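2-ON-2 hemoglobin (Agrobacterium tumefaciens, PDB 2XYK) binds heme and, as a group II truncated hemoglobin, probably takes up and carries oxygen at the heme iron. Local coordinates at residues Thr17-Thr22 with Lys52-Leu57; Arg23-Leu28 with Leu95-Ala100; Ala36-Ile41 with Asp91-Cys96. One frame throughout, in Å; residues are numbered along the deposited sequence.

Helix 14-31 serves interactions 1 and 2 in succession: residues 17-22 lean on helix 47-60, and residues 23-28 on helix 87-104. That last helix is used again in interaction 3, where residues 91-96 meet the short helix 36-41; Leu95 and Cys96 belong to interactions 2 and 3 alike. The chain runs 17-22, 23-28, 36-41, 52-57, then the overlapping 91-96 and 95-100. Centres of interactions 1 and 2 lie about 11 Å apart, those of 2 and 3 about 10 Å, those of 1 and 3 about 17 Å. Phe53, Phe25, Phe97 and Trp93 join the three in one aromatic core beside the heme, with Phe53 and Trp93 touching the cofactor.

Interaction 1: Thr17-Thr22 with Lys52-Leu57; sequences TVRALT and KFYDYL. With HEM (protoporphyrin IX containing Fe), chain C.
The crossing of helices B and E, one of the helix pairs of the 2-on-2 globin sandwich, is built here from helices 14-31 and 47-60. Their short segments run roughly antiparallel, at 138°. Val18 projects CG1 toward the other helix, because that branch stands anti to the backbone N, and it lands on Leu57 CB at 3.7 Å, with Tyr54 CD1 also close. Leu57 in turn crosses Leu21 at about a right angle, methyl to methyl, CD1 of Leu57 lying 3.8 Å from CD2 of Leu21. Thr22 works with both its branches. CG2, anti to the backbone N, is pressed to 3.6 Å from Tyr54 N, while OG1 turns back to Val18 O at 3.0 Å. That hydrogen bond arrives 33° out of the carbonyl plane, and Val18 O also takes Thr22 N, so the buried hydroxyl is satisfied within its own helix.

Farther out, Arg19 and Tyr54 lie side by side and point the same way, their flat groups only 19° apart. The phenol oxygen sits over one guanidinium face, off its centre, with OH of Tyr54 3.2 Å from NH1 of Arg19; the angle is too poor for a hydrogen bond. Asp15 holds both groups instead, by a salt bridge to Arg19 and a hydrogen bond to Tyr54.

Helix 47-60 turns another flank to the heme. Lys52 bends at its third torsion so that NZ reaches both propionates, with 2.7 Å from Lys52 NZ to O1A and 3.2 Å to O1D of the heme. Phe53 CE1 approaches the heme meso carbon CHD at 3.6 Å. A helix E packed against helix B on one flank while another lines the distal heme pocket is the arrangement of truncated hemoglobins.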
loop_
_atom_site.group_PDB
_atom_site.type_symbol
_atom_site.label_atom_id
_atom_site.label_comp_id
_atom_site.label_asym_id
_atom_site.label_seq_id
_atom_site.Cartn_x
_atom_site.Cartn_y
_atom_site.Cartn_z
ATOM N N THR A 17 -11.438 4.574 -5.376
ATOM C CA THR A 17 -10.404 3.639 -5.817
ATOM C C THR A 17 -9.407 3.276 -4.717
ATOM O O THR A 17 -9.053 2.114 -4.592
ATOM C CB THR A 17 -9.636 4.125 -7.045
ATOM O OG1 THR A 17 -10.550 4.283 -8.139
ATOM C CG2 THR A 17 -8.559 3.092 -7.432
ATOM N N VAL A 18 -8.959 4.257 -3.929
ATOM C CA VAL A 18 -7.983 3.979 -2.861
ATOM C C VAL A 18 -8.660 3.130 -1.777
ATOM O O VAL A 18 -8.061 2.185 -1.267
ATOM C CB VAL A 18 -7.318 5.271 -2.269
ATOM C CG1 VAL A 18 -6.228 4.926 -1.212
ATOM C CG2 VAL A 18 -6.724 6.138 -3.383
ATOM N N ARG A 19 -9.923 3.435 -1.482
ATOM C CA ARG A 19 -10.745 2.595 -0.605
ATOM C C ARG A 19 -10.785 1.132 -1.087
ATOM O O ARG A 19 -10.624 0.215 -0.284
ATOM C CB ARG A 19 -12.186 3.151 -0.476
ATOM C CG ARG A 19 -12.305 4.451 0.359
ATOM C CD ARG A 19 -13.685 4.560 1.066
ATOM N NE ARG A 19 -14.210 5.934 1.085
ATOM C CZ ARG A 19 -14.225 6.766 2.139
ATOM N NH1 ARG A 19 -13.718 6.413 3.319
ATOM N NH2 ARG A 19 -14.745 7.990 2.000
ATOM N N ALA A 20 -11.019 0.915 -2.391
ATOM C CA ALA A 20 -11.125 -0.457 -2.931
ATOM C C ALA A 20 -9.750 -1.132 -2.949
ATOM O O ALA A 20 -9.608 -2.330 -2.647
ATOM C CB ALA A 20 -11.738 -0.446 -4.341
ATOM N N LEU A 21 -8.734 -0.348 -3.315
ATOM C CA LEU A 21 -7.371 -0.857 -3.357
ATOM C C LEU A 21 -6.958 -1.391 -1.987
ATOM O O LEU A 21 -6.518 -2.519 -1.873
ATOM C CB LEU A 21 -6.394 0.226 -3.832
ATOM C CG LEU A 21 -4.902 -0.133 -3.834
ATOM C CD1 LEU A 21 -4.543 -1.218 -4.881
ATOM C CD2 LEU A 21 -4.116 1.127 -4.094
ATOM N N THR A 22 -7.102 -0.567 -0.957
ATOM C CA THR A 22 -6.597 -0.897 0.369
ATOM C C THR A 22 -7.425 -2.043 0.988
ATOM O O THR A 22 -6.869 -2.910 1.655
ATOM C CB THR A 22 -6.593 0.364 1.269
ATOM O OG1 THR A 22 -5.871 1.413 0.603
ATOM C CG2 THR A 22 -5.912 0.100 2.605
ATOM N N LYS A 52 -4.709 3.188 8.325
ATOM C CA LYS A 52 -3.439 3.899 8.143
ATOM C C LYS A 52 -2.920 3.836 6.697
ATOM O O LYS A 52 -2.457 4.847 6.159
ATOM C CB LYS A 52 -2.387 3.395 9.128
ATOM C CG LYS A 52 -2.657 3.781 10.568
ATOM C CD LYS A 52 -1.523 3.378 11.467
ATOM C CE LYS A 52 -1.469 1.888 11.587
ATOM N NZ LYS A 52 -0.656 1.424 12.771
ATOM N N PHE A 53 -3.006 2.664 6.070
ATOM C CA PHE A 53 -2.511 2.488 4.697
ATOM C C PHE A 53 -3.370 3.271 3.718
ATOM O O PHE A 53 -2.855 3.906 2.809
ATOM C CB PHE A 53 -2.431 1.001 4.313
ATOM C CG PHE A 53 -1.527 0.715 3.123
ATOM C CD1 PHE A 53 -0.394 1.496 2.869
ATOM C CD2 PHE A 53 -1.809 -0.341 2.266
ATOM C CE1 PHE A 53 0.451 1.226 1.775
ATOM C CE2 PHE A 53 -0.975 -0.620 1.148
ATOM C CZ PHE A 53 0.149 0.142 0.917
ATOM N N TYR A 54 -4.679 3.246 3.929
ATOM C CA TYR A 54 -5.603 4.025 3.122
ATOM C C TYR A 54 -5.258 5.523 3.214
ATOM O O TYR A 54 -5.184 6.192 2.183
ATOM C CB TYR A 54 -7.045 3.709 3.572
ATOM C CG TYR A 54 -8.064 4.751 3.260
ATOM C CD1 TYR A 54 -8.629 4.871 1.968
ATOM C CD2 TYR A 54 -8.501 5.617 4.260
ATOM C CE1 TYR A 54 -9.580 5.871 1.697
ATOM C CE2 TYR A 54 -9.440 6.594 4.009
ATOM C CZ TYR A 54 -9.982 6.722 2.735
ATOM O OH TYR A 54 -10.916 7.703 2.541
ATOM N N ASP A 55 -5.030 6.038 4.435
ATOM C CA ASP A 55 -4.625 7.443 4.627
ATOM C C ASP A 55 -3.260 7.718 3.994
ATOM O O ASP A 55 -3.064 8.764 3.378
ATOM C CB ASP A 55 -4.518 7.816 6.118
ATOM C CG ASP A 55 -5.873 8.001 6.802
ATOM O OD1 ASP A 55 -6.936 8.016 6.109
ATOM O OD2 ASP A 55 -5.865 8.081 8.058
ATOM N N TYR A 56 -2.315 6.784 4.184
ATOM C CA TYR A 56 -0.986 6.921 3.592
ATOM C C TYR A 56 -1.100 6.984 2.068
ATOM O O TYR A 56 -0.480 7.823 1.440
ATOM C CB TYR A 56 -0.026 5.786 3.982
ATOM C CG TYR A 56 1.321 5.928 3.276
ATOM C CD1 TYR A 56 2.297 6.756 3.803
ATOM C CD2 TYR A 56 1.573 5.316 2.034
ATOM C CE1 TYR A 56 3.523 6.960 3.148
ATOM C CE2 TYR A 56 2.817 5.510 1.354
ATOM C CZ TYR A 56 3.775 6.327 1.949
ATOM O OH TYR A 56 4.994 6.560 1.366
ATOM N N LEU A 57 -1.884 6.090 1.474
ATOM C CA LEU A 57 -1.974 6.047 0.011
ATOM C C LEU A 57 -2.730 7.256 -0.576
ATOM O O LEU A 57 -2.386 7.760 -1.641
ATOM C CB LEU A 57 -2.592 4.725 -0.459
ATOM C CG LEU A 57 -1.665 3.506 -0.480
ATOM C CD1 LEU A 57 -2.505 2.286 -0.887
ATOM C CD2 LEU A 57 -0.476 3.672 -1.432
HETATM C CHA HEM C . 2.570 -0.553 8.585
HETATM C CHB HEM C . 4.385 -4.776 6.822
HETATM C CHC HEM C . 5.898 -2.322 2.878
HETATM C CHD HEM C . 3.107 1.419 4.145
HETATM C C1A HEM C . 2.991 -1.875 8.479
HETATM C C2A HEM C . 2.945 -2.875 9.531
HETATM C C3A HEM C . 3.445 -4.023 9.061
HETATM C C4A HEM C . 3.822 -3.816 7.672
HETATM C CMA HEM C . 3.623 -5.390 9.799
HETATM C CAA HEM C . 2.394 -2.583 10.950
HETATM C CBA HEM C . 0.849 -2.603 10.857
HETATM C CGA HEM C . 0.125 -1.752 11.900
HETATM O O1A HEM C . 0.727 -0.914 12.635
HETATM O O2A HEM C . -1.117 -1.898 11.999
HETATM C C1B HEM C . 4.995 -4.494 5.608
HETATM C C2B HEM C . 5.762 -5.392 4.748
HETATM C C3B HEM C . 6.167 -4.687 3.667
HETATM C C4B HEM C . 5.671 -3.332 3.803
HETATM C CMB HEM C . 6.054 -6.881 5.001
HETATM C CAB HEM C . 7.014 -5.155 2.453
HETATM C CBB HEM C . 8.328 -5.357 2.583
HETATM C C1C HEM C . 5.251 -1.118 2.843
HETATM C C2C HEM C . 5.303 -0.167 1.765
HETATM C C3C HEM C . 4.523 0.875 2.091
HETATM C C4C HEM C . 3.963 0.605 3.408
HETATM C CMC HEM C . 6.146 -0.409 0.489
HETATM C CAC HEM C . 4.274 2.152 1.238
HETATM C CBC HEM C . 3.826 2.048 -0.034
HETATM C C1D HEM C . 2.764 1.312 5.481
HETATM C C2D HEM C . 2.132 2.338 6.299
HETATM C C3D HEM C . 1.972 1.721 7.678
HETATM C C4D HEM C . 2.516 0.389 7.573
HETATM C CMD HEM C . 1.705 3.755 5.847
HETATM C CAD HEM C . 1.360 2.382 8.938
HETATM C CBD HEM C . 2.562 3.048 9.617
HETATM C CGD HEM C . 2.200 3.593 10.981
HETATM O O1D HEM C . 2.163 2.818 11.975
HETATM O O2D HEM C . 1.941 4.811 11.048
HETATM N NA HEM C . 3.527 -2.480 7.359
HETATM N NB HEM C . 4.952 -3.257 4.982
HETATM N NC HEM C . 4.439 -0.623 3.833
HETATM N ND HEM C . 2.959 0.191 6.268
HETATM FE FE HEM C . 3.986 -1.507 5.613
HETATM O O HOH W 1 2.305 -2.062 4.835
#

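Interaction 2: Arg23-Leu28 with Leu95-Ala100; sequences RRFYEL and LCFRRA
Phe25 drives its ring against the backbone of helix 87-104 where helix B (14-31) crosses helix G in the globin fold. CG stands anti to the backbone N (chi1 176°), which brings the ring edge in: CD1 of Phe25 is 3.4 Å from N of Phe97, in the plane of the ring. Phe97 answers with a T-shaped stack, its edge toward the face of Phe25, planes 74° apart and centroids 6.0 Å. The small Ala100 is consistent with the close approach of the segment axes (8.4 Å): its CB lies 3.6 Å from N of Phe25.

One turn on, Leu28 fills the side between Cys96 and Arg99. Its CD1 touches the aliphatic stem of Arg99, 3.6 Å from CB, while CD2 lies over the Arg99 guanidinium and also over that of Arg24.

Two like charges also come close, Arg24 NH2 and Arg99 NH2 being 3.8 Å apart. Glu103 probably makes this tolerable, since it forms salt bridges with both NE atoms. Glu27, one turn along the helix from Arg24, adds another: NH1 of Arg24 reaches OE1 of Glu27 at 2.9 Å, in the guanidinium plane but above that of the carboxylate.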
loop_
_atom_site.group_PDB
_atom_site.type_symbol
_atom_site.label_atom_id
_atom_site.label_comp_id
_atom_site.label_asym_id
_atom_site.label_seq_id
_atom_site.Cartn_x
_atom_site.Cartn_y
_atom_site.Cartn_z
ATOM N N ARG A 23 -8.746 -2.029 0.758
ATOM C CA ARG A 23 -9.637 -3.103 1.206
ATOM C C ARG A 23 -9.257 -4.425 0.594
ATOM O O ARG A 23 -9.188 -5.424 1.310
ATOM C CB ARG A 23 -11.116 -2.813 0.906
ATOM C CG ARG A 23 -12.138 -3.902 1.387
ATOM C CD ARG A 23 -12.290 -3.944 2.924
ATOM N NE ARG A 23 -12.482 -2.609 3.488
ATOM C CZ ARG A 23 -13.651 -2.065 3.823
ATOM N NH1 ARG A 23 -14.797 -2.734 3.686
ATOM N NH2 ARG A 23 -13.675 -0.835 4.315
ATOM N N ARG A 24 -9.056 -4.442 -0.730
ATOM C CA ARG A 24 -8.712 -5.675 -1.425
ATOM C C ARG A 24 -7.328 -6.203 -1.010
ATOM O O ARG A 24 -7.122 -7.410 -0.977
ATOM C CB ARG A 24 -8.768 -5.474 -2.955
ATOM C CG ARG A 24 -8.536 -6.762 -3.783
ATOM C CD ARG A 24 -9.605 -7.847 -3.425
ATOM N NE ARG A 24 -9.476 -9.066 -4.236
ATOM C CZ ARG A 24 -9.874 -10.285 -3.868
ATOM N NH1 ARG A 24 -10.408 -10.493 -2.671
ATOM N NH2 ARG A 24 -9.714 -11.310 -4.702
ATOM N N PHE A 25 -6.380 -5.295 -0.744
ATOM C CA PHE A 25 -5.023 -5.660 -0.279
ATOM C C PHE A 25 -5.021 -6.477 1.019
ATOM O O PHE A 25 -4.401 -7.529 1.082
ATOM C CB PHE A 25 -4.181 -4.393 -0.088
ATOM C CG PHE A 25 -2.801 -4.641 0.474
ATOM C CD1 PHE A 25 -1.845 -5.343 -0.262
ATOM C CD2 PHE A 25 -2.442 -4.128 1.727
ATOM C CE1 PHE A 25 -0.547 -5.564 0.254
ATOM C CE2 PHE A 25 -1.154 -4.351 2.249
ATOM C CZ PHE A 25 -0.210 -5.066 1.502
ATOM N N TYR A 26 -5.705 -5.976 2.054
ATOM C CA TYR A 26 -5.767 -6.659 3.356
ATOM C C TYR A 26 -6.629 -7.929 3.275
ATOM O O TYR A 26 -6.326 -8.912 3.933
ATOM C CB TYR A 26 -6.210 -5.700 4.485
ATOM C CG TYR A 26 -5.105 -4.707 4.795
ATOM C CD1 TYR A 26 -3.978 -5.103 5.476
ATOM C CD2 TYR A 26 -5.158 -3.401 4.317
ATOM C CE1 TYR A 26 -2.934 -4.226 5.708
ATOM C CE2 TYR A 26 -4.135 -2.508 4.566
ATOM C CZ TYR A 26 -3.024 -2.929 5.248
ATOM O OH TYR A 26 -2.002 -2.053 5.484
ATOM N N GLU A 27 -7.668 -7.907 2.438
ATOM C CA GLU A 27 -8.468 -9.114 2.149
ATOM C C GLU A 27 -7.613 -10.241 1.561
ATOM O O GLU A 27 -7.603 -11.368 2.083
ATOM C CB GLU A 27 -9.588 -8.756 1.176
ATOM C CG GLU A 27 -10.643 -9.821 0.974
ATOM C CD GLU A 27 -11.645 -9.430 -0.137
ATOM O OE1 GLU A 27 -11.376 -8.458 -0.885
ATOM O OE2 GLU A 27 -12.704 -10.103 -0.258
ATOM N N LEU A 28 -6.887 -9.944 0.479
ATOM C CA LEU A 28 -5.954 -10.935 -0.081
ATOM C C LEU A 28 -4.920 -11.389 0.968
ATOM O O LEU A 28 -4.574 -12.556 1.032
ATOM C CB LEU A 28 -5.266 -10.407 -1.352
ATOM C CG LEU A 28 -6.168 -10.228 -2.592
ATOM C CD1 LEU A 28 -5.419 -9.498 -3.689
ATOM C CD2 LEU A 28 -6.760 -11.574 -3.116
ATOM N N LEU A 95 3.080 -9.486 -3.507
ATOM C CA LEU A 95 2.062 -10.327 -4.144
ATOM C C LEU A 95 0.668 -9.723 -4.011
ATOM O O LEU A 95 -0.054 -9.593 -5.014
ATOM C CB LEU A 95 2.082 -11.747 -3.561
ATOM C CG LEU A 95 0.928 -12.681 -3.940
ATOM C CD1 LEU A 95 1.099 -13.169 -5.396
ATOM C CD2 LEU A 95 0.874 -13.833 -2.999
ATOM N N CYS A 96 0.283 -9.377 -2.784
ATOM C CA CYS A 96 -1.073 -8.874 -2.488
ATOM C C CYS A 96 -1.285 -7.467 -3.053
ATOM O O CYS A 96 -2.347 -7.161 -3.599
ATOM C CB CYS A 96 -1.378 -8.926 -0.970
ATOM S SG CYS A 96 -1.186 -10.599 -0.187
ATOM N N PHE A 97 -0.277 -6.609 -2.941
ATOM C CA PHE A 97 -0.400 -5.241 -3.482
ATOM C C PHE A 97 -0.540 -5.256 -5.007
ATOM O O PHE A 97 -1.324 -4.493 -5.539
ATOM C CB PHE A 97 0.758 -4.321 -3.063
ATOM C CG PHE A 97 0.488 -2.855 -3.340
ATOM C CD1 PHE A 97 -0.279 -2.092 -2.448
ATOM C CD2 PHE A 97 0.960 -2.248 -4.509
ATOM C CE1 PHE A 97 -0.556 -0.737 -2.720
ATOM C CE2 PHE A 97 0.697 -0.898 -4.777
ATOM C CZ PHE A 97 -0.061 -0.145 -3.890
ATOM N N ARG A 98 0.228 -6.110 -5.690
ATOM C CA ARG A 98 0.129 -6.236 -7.150
ATOM C C ARG A 98 -1.261 -6.664 -7.576
ATOM O O ARG A 98 -1.858 -6.033 -8.441
ATOM C CB ARG A 98 1.158 -7.232 -7.693
ATOM C CG ARG A 98 1.411 -7.116 -9.219
ATOM C CD ARG A 98 2.702 -7.864 -9.578
ATOM N NE ARG A 98 2.702 -8.403 -10.940
ATOM N N ARG A 99 -1.767 -7.741 -6.968
ATOM C CA ARG A 99 -3.092 -8.261 -7.291
ATOM C C ARG A 99 -4.213 -7.297 -6.928
ATOM O O ARG A 99 -5.204 -7.208 -7.659
ATOM C CB ARG A 99 -3.350 -9.612 -6.602
ATOM C CG ARG A 99 -4.593 -10.304 -7.118
ATOM C CD ARG A 99 -4.595 -11.816 -6.912
ATOM N NE ARG A 99 -5.980 -12.290 -6.928
ATOM C CZ ARG A 99 -6.385 -13.513 -6.569
ATOM N NH1 ARG A 99 -5.516 -14.436 -6.146
ATOM N NH2 ARG A 99 -7.682 -13.812 -6.620
ATOM N N ALA A 100 -4.074 -6.616 -5.789
ATOM C CA ALA A 100 -5.054 -5.617 -5.394
ATOM C C ALA A 100 -5.117 -4.473 -6.404
ATOM O O ALA A 100 -6.217 -4.023 -6.744
ATOM C CB ALA A 100 -4.798 -5.104 -3.960
#

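Interaction 3: Ala36-Ile41 with Asp91-Cys96; sequences ARCRAI and DEWLLC. With HEM (protoporphyrin IX containing Fe), chain C.
Charge does most of the work on the outer side of this contact between the short helix 36-41 and helix 87-104. Glu92, its chain straight from CG outward, carries its carboxylate to the first turn of helix 36-41. Arg37 bends at its second and third torsions and grips one oxygen side-on: NE and NH2 each stand 2.8 Å from Glu92 OE2. Both approaches lie in the guanidinium plane, but NE meets the syn lone pair while NH2 comes from above the carboxylate, the two planes being 67° apart. The other oxygen serves the backbone, Cys38 N donating to Glu92 OE1 at 3.0 Å with a fairly straight 159°. A negative charge at the start of a helix should be favoured by its dipole.

Nonpolar contact lies inward. Cys38 SG, anti to its backbone N, rests 3.9 Å from Trp93 CB and makes an oblique sulfur-aromatic contact with the indole.

At the heme, Trp93 lays one ring face over the porphyrin, CHC 3.4 Å above the indole plane. Trp93 NE1 donates to the water oxygen at 2.8 Å, and that oxygen lies 1.9 Å from the heme FE, consistent with the ligand-stabilising role proposed for the G-helix tryptophan of group II relatives. Segment 36-41 crosses segment 91-96 at 102°. Phe25 of helix 14-31 and Val118 of helix 108-125 pack against the indole, while Met29 of helix 14-31 touches Cys38.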
loop_
_atom_site.group_PDB
_atom_site.type_symbol
_atom_site.label_atom_id
_atom_site.label_comp_id
_atom_site.label_asym_id
_atom_site.label_seq_id
_atom_site.Cartn_x
_atom_site.Cartn_y
_atom_site.Cartn_z
ATOM N N ALA A 36 0.622 -15.946 3.963
ATOM C CA ALA A 36 0.610 -16.287 5.395
ATOM C C ALA A 36 1.754 -15.674 6.237
ATOM O O ALA A 36 1.539 -15.213 7.390
ATOM C CB ALA A 36 0.556 -17.816 5.573
ATOM N N ARG A 37 2.967 -15.661 5.684
ATOM C CA ARG A 37 4.086 -14.983 6.375
ATOM C C ARG A 37 3.836 -13.498 6.591
ATOM O O ARG A 37 4.030 -13.004 7.707
ATOM C CB ARG A 37 5.433 -15.211 5.655
ATOM C CG ARG A 37 6.165 -16.492 6.096
ATOM C CD ARG A 37 5.335 -17.715 5.817
ATOM N NE ARG A 37 4.753 -17.684 4.463
ATOM C CZ ARG A 37 4.043 -18.671 3.923
ATOM N NH1 ARG A 37 3.792 -19.771 4.621
ATOM N NH2 ARG A 37 3.569 -18.561 2.688
ATOM N N CYS A 38 3.426 -12.787 5.532
ATOM C CA CYS A 38 3.123 -11.352 5.638
ATOM C C CYS A 38 1.940 -11.143 6.603
ATOM O O CYS A 38 1.943 -10.220 7.418
ATOM C CB CYS A 38 2.809 -10.743 4.263
ATOM S SG CYS A 38 2.369 -8.994 4.283
ATOM N N ARG A 39 0.949 -12.030 6.525
ATOM C CA ARG A 39 -0.190 -11.955 7.442
ATOM C C ARG A 39 0.224 -12.152 8.926
ATOM O O ARG A 39 -0.296 -11.489 9.814
ATOM C CB ARG A 39 -1.263 -12.983 7.024
ATOM C CG ARG A 39 -2.540 -12.922 7.866
ATOM C CD ARG A 39 -3.137 -11.506 7.839
ATOM N NE ARG A 39 -4.329 -11.354 8.674
ATOM C CZ ARG A 39 -4.355 -10.812 9.889
ATOM N NH1 ARG A 39 -3.246 -10.355 10.454
ATOM N NH2 ARG A 39 -5.509 -10.694 10.532
ATOM N N ALA A 40 1.164 -13.055 9.167
ATOM C CA ALA A 40 1.594 -13.417 10.519
ATOM C C ALA A 40 2.144 -12.259 11.338
ATOM O O ALA A 40 1.995 -12.252 12.552
ATOM C CB ALA A 40 2.619 -14.602 10.477
ATOM N N ILE A 41 2.737 -11.266 10.676
ATOM C CA ILE A 41 3.396 -10.159 11.369
ATOM C C ILE A 41 2.486 -8.947 11.529
ATOM O O ILE A 41 2.831 -8.009 12.212
ATOM C CB ILE A 41 4.753 -9.745 10.679
ATOM C CG1 ILE A 41 4.539 -9.252 9.232
ATOM C CG2 ILE A 41 5.763 -10.927 10.710
ATOM C CD1 ILE A 41 5.611 -8.308 8.711
ATOM N N ASP A 91 8.016 -10.370 -0.258
ATOM C CA ASP A 91 7.444 -10.783 -1.552
ATOM C C ASP A 91 5.939 -11.067 -1.461
ATOM O O ASP A 91 5.212 -10.929 -2.454
ATOM C CB ASP A 91 8.149 -12.020 -2.104
ATOM C CG ASP A 91 9.600 -11.759 -2.450
ATOM O OD1 ASP A 91 9.994 -10.576 -2.642
ATOM O OD2 ASP A 91 10.349 -12.747 -2.513
ATOM N N GLU A 92 5.482 -11.484 -0.280
ATOM C CA GLU A 92 4.058 -11.761 -0.036
ATOM C C GLU A 92 3.219 -10.494 0.103
ATOM O O GLU A 92 2.043 -10.489 -0.286
ATOM C CB GLU A 92 3.882 -12.666 1.186
ATOM C CG GLU A 92 4.390 -14.095 0.938
ATOM C CD GLU A 92 4.288 -14.983 2.184
ATOM O OE1 GLU A 92 3.640 -14.584 3.168
ATOM O OE2 GLU A 92 4.843 -16.081 2.158
ATOM N N TRP A 93 3.822 -9.428 0.642
ATOM C CA TRP A 93 3.239 -8.077 0.643
ATOM C C TRP A 93 3.102 -7.611 -0.828
ATOM O O TRP A 93 2.057 -7.163 -1.285
ATOM C CB TRP A 93 4.191 -7.125 1.442
ATOM C CG TRP A 93 3.633 -5.735 1.745
ATOM C CD1 TRP A 93 3.108 -5.289 2.945
ATOM C CD2 TRP A 93 3.524 -4.626 0.827
ATOM N NE1 TRP A 93 2.704 -3.964 2.822
ATOM C CE2 TRP A 93 2.961 -3.539 1.541
ATOM C CE3 TRP A 93 3.864 -4.445 -0.528
ATOM C CZ2 TRP A 93 2.722 -2.298 0.941
ATOM C CZ3 TRP A 93 3.613 -3.208 -1.132
ATOM C CH2 TRP A 93 3.064 -2.151 -0.394
ATOM N N LEU A 94 4.173 -7.756 -1.585
ATOM C CA LEU A 94 4.184 -7.370 -3.004
ATOM C C LEU A 94 3.198 -8.199 -3.832
ATOM O O LEU A 94 2.550 -7.682 -4.745
ATOM C CB LEU A 94 5.609 -7.482 -3.568
ATOM C CG LEU A 94 6.589 -6.402 -3.080
ATOM C CD1 LEU A 94 8.029 -6.845 -3.389
ATOM C CD2 LEU A 94 6.239 -5.012 -3.759
ATOM N N LEU A 95 3.080 -9.486 -3.507
ATOM C CA LEU A 95 2.062 -10.327 -4.144
ATOM C C LEU A 95 0.668 -9.723 -4.011
ATOM O O LEU A 95 -0.054 -9.593 -5.014
ATOM C CB LEU A 95 2.082 -11.747 -3.561
ATOM C CG LEU A 95 0.928 -12.681 -3.940
ATOM C CD1 LEU A 95 1.099 -13.169 -5.396
ATOM C CD2 LEU A 95 0.874 -13.833 -2.999
ATOM N N CYS A 96 0.283 -9.377 -2.784
ATOM C CA CYS A 96 -1.073 -8.874 -2.488
ATOM C C CYS A 96 -1.285 -7.467 -3.053
ATOM O O CYS A 96 -2.347 -7.161 -3.599
ATOM C CB CYS A 96 -1.378 -8.926 -0.970
ATOM S SG CYS A 96 -1.186 -10.599 -0.187
HETATM C CHA HEM C . 2.570 -0.553 8.585
HETATM C CHB HEM C . 4.385 -4.776 6.822
HETATM C CHC HEM C . 5.898 -2.322 2.878
HETATM C CHD HEM C . 3.107 1.419 4.145
HETATM C C1A HEM C . 2.991 -1.875 8.479
HETATM C C2A HEM C . 2.945 -2.875 9.531
HETATM C C3A HEM C . 3.445 -4.023 9.061
HETATM C C4A HEM C . 3.822 -3.816 7.672
HETATM C CMA HEM C . 3.623 -5.390 9.799
HETATM C CAA HEM C . 2.394 -2.583 10.950
HETATM C CBA HEM C . 0.849 -2.603 10.857
HETATM C CGA HEM C . 0.125 -1.752 11.900
HETATM O O1A HEM C . 0.727 -0.914 12.635
HETATM O O2A HEM C . -1.117 -1.898 11.999
HETATM C C1B HEM C . 4.995 -4.494 5.608
HETATM C C2B HEM C . 5.762 -5.392 4.748
HETATM C C3B HEM C . 6.167 -4.687 3.667
HETATM C C4B HEM C . 5.671 -3.332 3.803
HETATM C CMB HEM C . 6.054 -6.881 5.001
HETATM C CAB HEM C . 7.014 -5.155 2.453
HETATM C CBB HEM C . 8.328 -5.357 2.583
HETATM C C1C HEM C . 5.251 -1.118 2.843
HETATM C C2C HEM C . 5.303 -0.167 1.765
HETATM C C3C HEM C . 4.523 0.875 2.091
HETATM C C4C HEM C . 3.963 0.605 3.408
HETATM C CMC HEM C . 6.146 -0.409 0.489
HETATM C CAC HEM C . 4.274 2.152 1.238
HETATM C CBC HEM C . 3.826 2.048 -0.034
HETATM C C1D HEM C . 2.764 1.312 5.481
HETATM C C2D HEM C . 2.132 2.338 6.299
HETATM C C3D HEM C . 1.972 1.721 7.678
HETATM C C4D HEM C . 2.516 0.389 7.573
HETATM C CMD HEM C . 1.705 3.755 5.847
HETATM C CAD HEM C . 1.360 2.382 8.938
HETATM C CBD HEM C . 2.562 3.048 9.617
HETATM C CGD HEM C . 2.200 3.593 10.981
HETATM O O1D HEM C . 2.163 2.818 11.975
HETATM O O2D HEM C . 1.941 4.811 11.048
HETATM N NA HEM C . 3.527 -2.480 7.359
HETATM N NB HEM C . 4.952 -3.257 4.982
HETATM N NC HEM C . 4.439 -0.623 3.833
HETATM N ND HEM C . 2.959 0.191 6.268
HETATM FE FE HEM C . 3.986 -1.507 5.613
HETATM O O HOH W 1 2.305 -2.062 4.835
#